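Local coordinates for protein nine-heme cytochrome c (Desulfovibrio desulfuricans, PDB 1OFW) that carries electrons through nine covalently bound c-type hemes and may form part of a transmembrane redox complex that passes electrons to the cytoplasm for sulfate reduction, at residues 109-117 with 265-275; 166-174 with 215-225. All coordinates share one frame; numbering follows the deposited sequence. Where two conformers were deposited one is given.

Contact 1. Residues 109-117 with 265-275; sequences RECAGCHAI and LQCMGCHKGMD. With HEC (heme c), chain J.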
# COMPACT_ATOMS: atom_id res chain seq x y z
N ARG A 109 7.36 12.55 1.64
CA ARG A 109 8.67 12.22 2.20
C ARG A 109 8.61 11.16 3.28
O ARG A 109 9.52 10.33 3.36
CB ARG A 109 9.30 13.49 2.78
CG ARG A 109 10.79 13.43 2.90
CD ARG A 109 11.43 14.59 3.67
NE ARG A 109 12.37 13.94 4.59
CZ ARG A 109 12.51 13.77 5.88
NH1 ARG A 109 11.68 14.26 6.80
NH2 ARG A 109 13.57 13.06 6.32
N GLU A 110 7.59 11.17 4.12
CA GLU A 110 7.51 10.25 5.26
C GLU A 110 7.27 8.84 4.77
O GLU A 110 7.56 7.87 5.48
CB GLU A 110 6.46 10.69 6.27
CG GLU A 110 5.04 10.71 5.77
CD GLU A 110 4.59 12.04 5.21
OE1 GLU A 110 5.38 12.84 4.71
OE2 GLU A 110 3.38 12.33 5.24
N CYS A 111 6.76 8.68 3.57
CA CYS A 111 6.51 7.38 2.98
C CYS A 111 7.60 6.91 2.04
O CYS A 111 7.82 5.70 1.87
CB CYS A 111 5.20 7.44 2.17
SG CYS A 111 3.79 8.24 2.91
N ALA A 112 8.31 7.84 1.40
CA ALA A 112 9.12 7.60 0.22
C ALA A 112 10.49 6.99 0.53
O ALA A 112 11.17 6.55 -0.41
CB ALA A 112 9.28 8.87 -0.58
N GLY A 113 10.81 6.98 1.81
CA GLY A 113 12.07 6.34 2.22
C GLY A 113 11.90 4.83 2.25
O GLY A 113 12.55 4.11 1.48
N CYS A 114 10.99 4.36 3.10
CA CYS A 114 10.69 2.95 3.05
C CYS A 114 10.26 2.50 1.65
O CYS A 114 10.70 1.47 1.15
CB CYS A 114 9.60 2.62 4.06
SG CYS A 114 10.14 2.71 5.77
N HIS A 115 9.40 3.28 1.01
CA HIS A 115 8.83 2.79 -0.25
C HIS A 115 9.81 2.89 -1.38
O HIS A 115 9.55 2.32 -2.45
CB HIS A 115 7.47 3.48 -0.48
CG HIS A 115 6.44 2.76 0.36
ND1 HIS A 115 5.84 1.61 -0.12
CD2 HIS A 115 5.88 2.98 1.57
CE1 HIS A 115 4.99 1.15 0.78
NE2 HIS A 115 4.99 1.96 1.84
N ALA A 116 10.95 3.53 -1.18
CA ALA A 116 12.00 3.42 -2.19
C ALA A 116 12.69 2.07 -2.19
O ALA A 116 13.27 1.67 -3.20
CB ALA A 116 13.06 4.50 -2.01
N ILE A 117 12.66 1.37 -1.06
CA ILE A 117 13.34 0.07 -0.98
C ILE A 117 12.42 -1.11 -0.80
O ILE A 117 12.88 -2.25 -0.86
CB ILE A 117 14.36 0.12 0.18
CG1 ILE A 117 13.77 0.36 1.56
CG2 ILE A 117 15.40 1.17 -0.18
CD1 ILE A 117 14.72 0.14 2.71
N LEU A 265 23.04 -0.30 -0.91
CA LEU A 265 21.84 0.03 -1.68
C LEU A 265 20.61 0.17 -0.81
O LEU A 265 19.76 1.02 -1.08
CB LEU A 265 21.57 -1.09 -2.71
CG LEU A 265 22.56 -1.12 -3.87
CD1 LEU A 265 22.40 -2.44 -4.64
CD2 LEU A 265 22.35 0.09 -4.76
N GLN A 266 20.49 -0.63 0.24
CA GLN A 266 19.33 -0.50 1.11
C GLN A 266 19.42 0.74 1.98
O GLN A 266 18.48 1.55 2.00
CB GLN A 266 19.16 -1.71 2.03
CG GLN A 266 17.78 -1.83 2.65
CD GLN A 266 17.52 -3.19 3.33
OE1 GLN A 266 16.94 -4.10 2.74
NE2 GLN A 266 17.94 -3.19 4.53
N CYS A 267 20.53 0.91 2.70
CA CYS A 267 20.69 2.05 3.62
C CYS A 267 20.63 3.34 2.82
O CYS A 267 19.89 4.28 3.11
CB CYS A 267 22.02 1.97 4.37
SG CYS A 267 22.41 0.46 5.26
N MET A 268 21.42 3.43 1.76
CA MET A 268 21.45 4.65 0.98
C MET A 268 20.16 4.85 0.19
O MET A 268 19.79 5.99 -0.11
CB MET A 268 22.63 4.69 0.01
CG MET A 268 24.00 4.55 0.66
SD MET A 268 25.27 4.50 -0.63
CE MET A 268 26.77 4.37 0.32
N GLY A 269 19.48 3.79 -0.18
CA GLY A 269 18.26 3.91 -0.97
C GLY A 269 17.17 4.64 -0.24
O GLY A 269 16.48 5.51 -0.76
N CYS A 270 17.03 4.27 1.03
CA CYS A 270 16.04 4.98 1.85
C CYS A 270 16.46 6.40 2.12
O CYS A 270 15.68 7.35 1.98
CB CYS A 270 15.80 4.27 3.19
SG CYS A 270 14.71 5.29 4.24
N HIS A 271 17.75 6.59 2.48
CA HIS A 271 18.25 7.94 2.70
C HIS A 271 17.97 8.87 1.51
O HIS A 271 17.54 10.02 1.71
CB HIS A 271 19.76 7.92 3.03
CG HIS A 271 20.05 7.34 4.38
ND1 HIS A 271 21.35 7.08 4.77
CD2 HIS A 271 19.28 6.95 5.42
CE1 HIS A 271 21.35 6.58 6.00
NE2 HIS A 271 20.10 6.48 6.42
N LYS A 272 18.21 8.37 0.32
CA LYS A 272 17.92 9.19 -0.85
C LYS A 272 16.42 9.38 -1.00
O LYS A 272 15.96 10.50 -1.25
CB LYS A 272 18.55 8.57 -2.08
CG LYS A 272 18.36 9.37 -3.36
CD LYS A 272 18.52 8.49 -4.60
CE LYS A 272 17.65 9.04 -5.74
NZ LYS A 272 18.39 9.95 -6.65
N GLY A 273 15.61 8.34 -0.84
CA GLY A 273 14.17 8.49 -1.01
C GLY A 273 13.53 9.48 -0.08
O GLY A 273 12.53 10.11 -0.47
N MET A 274 14.05 9.67 1.12
CA MET A 274 13.37 10.64 2.00
C MET A 274 14.28 11.82 2.29
O MET A 274 14.08 12.55 3.25
CB MET A 274 12.75 9.89 3.19
CG MET A 274 13.67 9.16 4.13
SD MET A 274 12.77 8.23 5.38
CE MET A 274 11.94 9.49 6.35
N ASP A 275 15.27 12.08 1.43
CA ASP A 275 16.09 13.25 1.42
C ASP A 275 16.81 13.49 2.74
O ASP A 275 16.80 14.61 3.27
CB ASP A 275 15.19 14.48 1.17
CG ASP A 275 14.19 14.24 0.05
OD1 ASP A 275 14.68 14.13 -1.10
OD2 ASP A 275 12.95 14.16 0.31
FE HEC J . 19.56 5.71 8.20
CHA HEC J . 19.83 8.79 9.59
CHB HEC J . 22.80 5.02 9.05
CHC HEC J . 19.27 2.62 6.82
CHD HEC J . 16.29 6.38 7.35
NA HEC J . 21.03 6.70 9.12
C1A HEC J . 20.95 7.98 9.65
C2A HEC J . 22.21 8.33 10.26
C3A HEC J . 23.04 7.30 10.09
C4A HEC J . 22.31 6.26 9.40
CMA HEC J . 24.51 7.11 10.49
CAA HEC J . 22.46 9.67 10.98
CBA HEC J . 22.18 9.55 12.48
CGA HEC J . 21.40 8.40 13.05
O1A HEC J . 20.17 8.63 13.22
O2A HEC J . 21.92 7.29 13.38
NB HEC J . 20.79 4.18 7.93
C1B HEC J . 22.10 4.04 8.39
C2B HEC J . 22.61 2.72 8.05
C3B HEC J . 21.62 2.05 7.43
C4B HEC J . 20.49 2.95 7.36
CMB HEC J . 24.03 2.28 8.38
CAB HEC J . 21.61 0.63 6.86
CBB HEC J . 22.18 -0.44 7.82
NC HEC J . 18.09 4.75 7.24
C1C HEC J . 18.18 3.46 6.75
C2C HEC J . 16.95 3.08 6.07
C3C HEC J . 16.10 4.10 6.26
C4C HEC J . 16.80 5.15 6.97
CMC HEC J . 16.81 1.75 5.30
CAC HEC J . 14.65 4.34 5.79
CBC HEC J . 13.81 3.08 5.63
ND HEC J . 18.31 7.26 8.44
C1D HEC J . 16.99 7.35 8.03
C2D HEC J . 16.46 8.65 8.40
C3D HEC J . 17.45 9.33 9.00
C4D HEC J . 18.60 8.47 9.06
CMD HEC J . 15.02 9.12 8.09
CAD HEC J . 17.34 10.79 9.50
CBD HEC J . 17.14 10.76 11.03
CGD HEC J . 15.67 10.63 11.38
O1D HEC J . 15.28 9.53 11.85
O2D HEC J . 14.95 11.62 11.14

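Contact 2. Residues 166-174 with 215-225; sequences QKTVEPVSP and QAFHNKPEILC. With HEC (heme c), chain F.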
# COMPACT_ATOMS: atom_id res chain seq x y z
N GLN A 166 -14.37 -2.37 11.26
CA GLN A 166 -12.98 -2.39 10.79
C GLN A 166 -12.06 -2.09 11.97
O GLN A 166 -12.36 -1.26 12.82
CB GLN A 166 -12.75 -1.38 9.69
CG GLN A 166 -13.24 -1.88 8.33
CD GLN A 166 -13.24 -0.74 7.32
OE1 GLN A 166 -12.97 0.41 7.68
NE2 GLN A 166 -13.62 -1.10 6.11
N LYS A 167 -10.95 -2.80 11.95
CA LYS A 167 -9.95 -2.63 12.99
C LYS A 167 -8.57 -2.52 12.31
O LYS A 167 -8.34 -3.20 11.33
CB LYS A 167 -9.99 -3.81 13.97
CG LYS A 167 -11.15 -3.73 14.95
CD LYS A 167 -11.12 -4.78 16.04
CE LYS A 167 -9.82 -5.57 16.11
NZ LYS A 167 -8.76 -4.88 16.92
N THR A 168 -7.76 -1.61 12.82
CA THR A 168 -6.42 -1.40 12.33
C THR A 168 -5.45 -2.28 13.14
O THR A 168 -5.64 -2.39 14.34
CB THR A 168 -6.03 0.07 12.51
OG1 THR A 168 -7.09 0.81 11.91
CG2 THR A 168 -4.72 0.38 11.81
N VAL A 169 -4.51 -2.87 12.44
CA VAL A 169 -3.55 -3.75 13.13
C VAL A 169 -2.46 -2.89 13.75
O VAL A 169 -1.94 -2.04 13.03
CB VAL A 169 -2.98 -4.77 12.13
CG1 VAL A 169 -2.03 -5.78 12.75
CG2 VAL A 169 -4.15 -5.49 11.46
N GLU A 170 -2.14 -3.08 15.01
CA GLU A 170 -1.12 -2.29 15.69
C GLU A 170 0.26 -2.81 15.30
O GLU A 170 0.47 -3.99 15.41
CB GLU A 170 -1.29 -2.35 17.22
CG GLU A 170 -2.01 -1.16 17.83
CD GLU A 170 -1.72 0.10 17.03
OE1 GLU A 170 -2.49 0.38 16.08
OE2 GLU A 170 -0.73 0.81 17.32
N PRO A 171 1.18 -1.98 14.86
CA PRO A 171 2.54 -2.45 14.55
C PRO A 171 3.26 -2.84 15.84
O PRO A 171 3.03 -2.28 16.91
CB PRO A 171 3.21 -1.22 13.96
CG PRO A 171 2.44 -0.08 14.53
CD PRO A 171 1.00 -0.55 14.59
N VAL A 172 4.12 -3.85 15.75
CA VAL A 172 4.82 -4.21 16.97
C VAL A 172 5.68 -3.04 17.37
O VAL A 172 6.16 -2.21 16.64
CB VAL A 172 5.73 -5.44 16.83
CG1 VAL A 172 4.97 -6.73 16.60
CG2 VAL A 172 6.73 -5.24 15.70
N SER A 173 5.90 -3.03 18.70
CA SER A 173 6.77 -2.01 19.29
C SER A 173 8.22 -2.16 18.88
O SER A 173 8.69 -3.30 18.89
CB SER A 173 6.61 -2.23 20.80
OG SER A 173 7.28 -1.24 21.51
N PRO A 174 8.89 -1.07 18.58
CA PRO A 174 10.33 -1.16 18.30
C PRO A 174 11.19 -1.72 19.43
O PRO A 174 12.33 -2.14 19.26
CB PRO A 174 10.75 0.30 18.10
CG PRO A 174 9.47 0.94 17.57
CD PRO A 174 8.39 0.31 18.42
N GLN A 215 -1.99 2.98 7.80
CA GLN A 215 -2.58 2.10 8.81
C GLN A 215 -3.34 0.92 8.23
O GLN A 215 -3.32 -0.21 8.70
CB GLN A 215 -3.55 2.91 9.70
CG GLN A 215 -2.84 3.78 10.73
CD GLN A 215 -3.86 4.70 11.41
OE1 GLN A 215 -5.01 4.85 11.01
NE2 GLN A 215 -3.41 5.37 12.45
N ALA A 216 -4.10 1.16 7.15
CA ALA A 216 -4.87 0.14 6.49
C ALA A 216 -4.05 -0.93 5.79
O ALA A 216 -4.39 -2.10 5.87
CB ALA A 216 -5.76 0.77 5.40
N PHE A 217 -2.98 -0.51 5.11
CA PHE A 217 -2.20 -1.46 4.30
C PHE A 217 -1.05 -2.08 5.09
O PHE A 217 -0.61 -3.17 4.71
CB PHE A 217 -1.69 -0.80 3.01
CG PHE A 217 -2.86 -0.69 2.01
CD1 PHE A 217 -3.66 0.43 1.96
CD2 PHE A 217 -3.09 -1.75 1.18
CE1 PHE A 217 -4.72 0.44 1.04
CE2 PHE A 217 -4.10 -1.72 0.25
CZ PHE A 217 -4.89 -0.61 0.16
N HIS A 218 -0.63 -1.45 6.17
CA HIS A 218 0.41 -2.02 7.06
C HIS A 218 -0.33 -2.92 8.02
O HIS A 218 -0.57 -2.57 9.19
CB HIS A 218 1.15 -0.90 7.75
CG HIS A 218 1.91 0.02 6.86
ND1 HIS A 218 2.37 1.22 7.31
CD2 HIS A 218 2.31 -0.00 5.57
CE1 HIS A 218 3.02 1.88 6.36
NE2 HIS A 218 2.98 1.12 5.27
N ASN A 219 -0.75 -4.06 7.50
CA ASN A 219 -1.83 -4.77 8.18
C ASN A 219 -1.42 -6.10 8.81
O ASN A 219 -2.27 -6.96 9.02
CB ASN A 219 -2.98 -4.97 7.19
CG ASN A 219 -2.54 -5.62 5.90
OD1 ASN A 219 -1.55 -6.36 5.80
ND2 ASN A 219 -3.28 -5.32 4.84
N LYS A 220 -0.15 -6.31 9.11
CA LYS A 220 0.35 -7.43 9.91
C LYS A 220 1.23 -6.80 10.99
O LYS A 220 1.89 -5.80 10.70
CB LYS A 220 1.12 -8.45 9.12
CG LYS A 220 0.40 -9.14 7.99
CD LYS A 220 -0.56 -10.20 8.43
CE LYS A 220 -1.13 -11.02 7.28
NZ LYS A 220 -2.60 -11.23 7.45
N PRO A 221 1.24 -7.27 12.22
CA PRO A 221 1.98 -6.54 13.26
C PRO A 221 3.47 -6.37 12.95
O PRO A 221 4.05 -5.35 13.33
CB PRO A 221 1.79 -7.45 14.48
CG PRO A 221 0.50 -8.15 14.21
CD PRO A 221 0.52 -8.44 12.73
N GLU A 222 4.11 -7.32 12.32
CA GLU A 222 5.53 -7.20 12.01
C GLU A 222 5.82 -6.71 10.61
O GLU A 222 6.97 -6.78 10.11
CB GLU A 222 6.22 -8.57 12.16
CG GLU A 222 5.71 -9.31 13.39
CD GLU A 222 4.51 -10.19 13.06
OE1 GLU A 222 3.71 -10.03 12.09
OE2 GLU A 222 4.34 -11.15 13.87
N ILE A 223 4.84 -6.15 9.89
CA ILE A 223 5.07 -5.84 8.49
C ILE A 223 6.15 -4.81 8.25
O ILE A 223 6.85 -4.87 7.23
CB ILE A 223 3.75 -5.41 7.81
CG1 ILE A 223 3.83 -5.58 6.29
CG2 ILE A 223 3.34 -4.02 8.22
CD1 ILE A 223 2.54 -5.52 5.52
N LEU A 224 6.34 -3.83 9.15
CA LEU A 224 7.33 -2.79 8.86
C LEU A 224 8.74 -3.37 8.96
O LEU A 224 9.65 -2.77 8.36
CB LEU A 224 7.15 -1.58 9.76
CG LEU A 224 5.78 -0.90 9.67
CD1 LEU A 224 5.75 0.26 10.69
CD2 LEU A 224 5.46 -0.44 8.25
N CYS A 225 8.87 -4.49 9.65
CA CYS A 225 10.18 -5.15 9.69
C CYS A 225 10.61 -5.59 8.29
O CYS A 225 11.81 -5.66 7.98
CB CYS A 225 10.18 -6.36 10.61
SG CYS A 225 9.47 -6.12 12.25
FE HEC F . 3.98 1.56 3.55
CHA HEC F . 2.91 -1.46 2.23
CHB HEC F . 1.28 3.09 2.17
CHC HEC F . 4.93 4.52 4.93
CHD HEC F . 6.74 0.02 4.82
NA HEC F . 2.44 0.95 2.44
C1A HEC F . 2.18 -0.31 1.95
C2A HEC F . 1.05 -0.29 1.05
C3A HEC F . 0.60 0.99 1.01
C4A HEC F . 1.44 1.75 1.91
CMA HEC F . -0.56 1.55 0.18
CAA HEC F . 0.54 -1.52 0.30
CBA HEC F . 1.49 -1.88 -0.88
CGA HEC F . 1.27 -0.95 -2.04
O1A HEC F . 0.11 -0.79 -2.48
O2A HEC F . 2.22 -0.32 -2.54
NB HEC F . 3.26 3.43 3.55
C1B HEC F . 2.13 3.90 2.90
C2B HEC F . 1.99 5.32 3.06
C3B HEC F . 3.02 5.73 3.83
C4B HEC F . 3.80 4.54 4.15
CMB HEC F . 0.83 6.12 2.40
CAB HEC F . 3.37 7.15 4.30
CBB HEC F . 2.26 7.79 5.14
NC HEC F . 5.55 2.15 4.63
C1C HEC F . 5.73 3.42 5.14
C2C HEC F . 6.94 3.43 5.97
C3C HEC F . 7.47 2.20 5.90
C4C HEC F . 6.59 1.37 5.10
CMC HEC F . 7.46 4.67 6.72
CAC HEC F . 8.80 1.71 6.50
CBC HEC F . 8.88 1.81 8.04
ND HEC F . 4.69 -0.30 3.46
C1D HEC F . 5.86 -0.76 4.10
C2D HEC F . 5.99 -2.18 3.88
C3D HEC F . 4.93 -2.61 3.17
C4D HEC F . 4.12 -1.44 2.92
CMD HEC F . 7.17 -3.01 4.42
CAD HEC F . 4.56 -4.03 2.74
CBD HEC F . 4.75 -4.26 1.21
CGD HEC F . 3.98 -5.55 0.80
O1D HEC F . 4.46 -6.63 1.14
O2D HEC F . 2.90 -5.47 0.17
O HOH W 1 -4.29 -2.63 9.62
O HOH W 2 -1.73 -0.34 11.09

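Contact 1. Residues 109-117 with 265-275
Arg109 reaches across to the C-terminal end of helix 259-273 and donates NE to Met274 O at 2.6 Å. The N-H...O angle of 168° makes this bond nearly straight, and the oxygen lies in the guanidinium plane, whereas NH2 adds a second, weak bond to it. The chain leaves with CG anti to the backbone N (chi1 -157°) and bends at chi3, which brings the guanidinium edge onto the carbonyl. Met274 CE sits over one guanidinium face, and Asp275 OD2 is near the plane at 4.3 Å from Arg109 NE, beyond salt-bridge range. Asp275, with positive phi, is the C-prime residue of the Schellman motif that ends the helix. Next, Ala112 CB rests on Gly273 O. Gly113 marks the closest backbone approach, its CA 4.2 Å from Cys270 CA; Met274 CB packs 3.7 Å from Gly113 CA, and Cys270 SG comes closer still, 3.5 Å from Gly113 C. Two CXXCH heme-binding motifs meet here: Cys111, Cys114 and His115 serve heme 4, while Cys267, Cys270 and His271 serve heme 8, whose iron takes His200 as its other axial ligand. Cys114 SG lies 3.7 Å from CBC of heme 8 (chain J), which brings the attachment points of the two hemes close together. Beyond it, Ala116 CB faces the backbone of Gly269 and Gly273. Ile117 divides its branches: CG2 lies against the helix backbone at Cys270 N, and CD1 touches both Gln266 CG and the heme methyl CMC, 3.7 Å from the latter.

Contact 2. Residues 166-174 with 215-225
Val169 and Val172 grip Pro221 from neighbouring points along the extended 166-174 segment. Val169 CG1, anti to its own backbone nitrogen (chi1 -177°), meets the proline ring at CD, 3.7 Å away, while CG2 turns to Asn219 O. Val172 crosses the proline at about a right angle and brings CG1 to 3.9 Å from Pro221 CB. Between the valines, Pro171 passes its CA close to Pro221 O, and its CB makes a looser contact with Leu224 CD1. Pro221 belongs to a type I beta turn from Lys220 to Ile223, which follows helix 212-217 and the inverse gamma turn centred on His218. This connection supplies one axial ligand of a bis-histidine heme: His218 NE2 binds the iron of heme 4 (chain F) at 2.0 Å, with His115 as the other. Leu224 CD2 lies 3.6 Å above one face of the His218 imidazole, offset toward the rim, so the residue that Pro171 touches also packs against the ligand. Farther out, Thr168 CG2 lies against Gln215 CB; the amide of Gln215 bonds to Lys209 O. The polar edge has one direct hydrogen bond, Val172 N to Pro221 O at 2.8 Å, with an N-H...O angle of 164° and the donor tilted 30° from the carbonyl plane. Where the backbones diverge, a water accepts from Val169 N and donates to Gln215 O, both at 2.8 Å.

Contact 2 is nested within the chain loop that contact 1 closes: 109-117 comes first, then 166-174 and 215-225, and finally 265-275. Their centres are 20 Å apart, yet the two sites touch through heme 4, whose axial ligands His115 and His218 come one from each contact, with their NE2 atoms 4.1 Å apart across the iron. Helices 212-217 and 259-273 are consecutive in the chain, and both second segments fall within the later class III cytochrome c region, whereas 109-117 belongs to the earlier one. Heme 4, the extra heme between the two tetraheme clusters, is thus ligated from both cytochrome c regions, consistent with a bridging position in electron transfer.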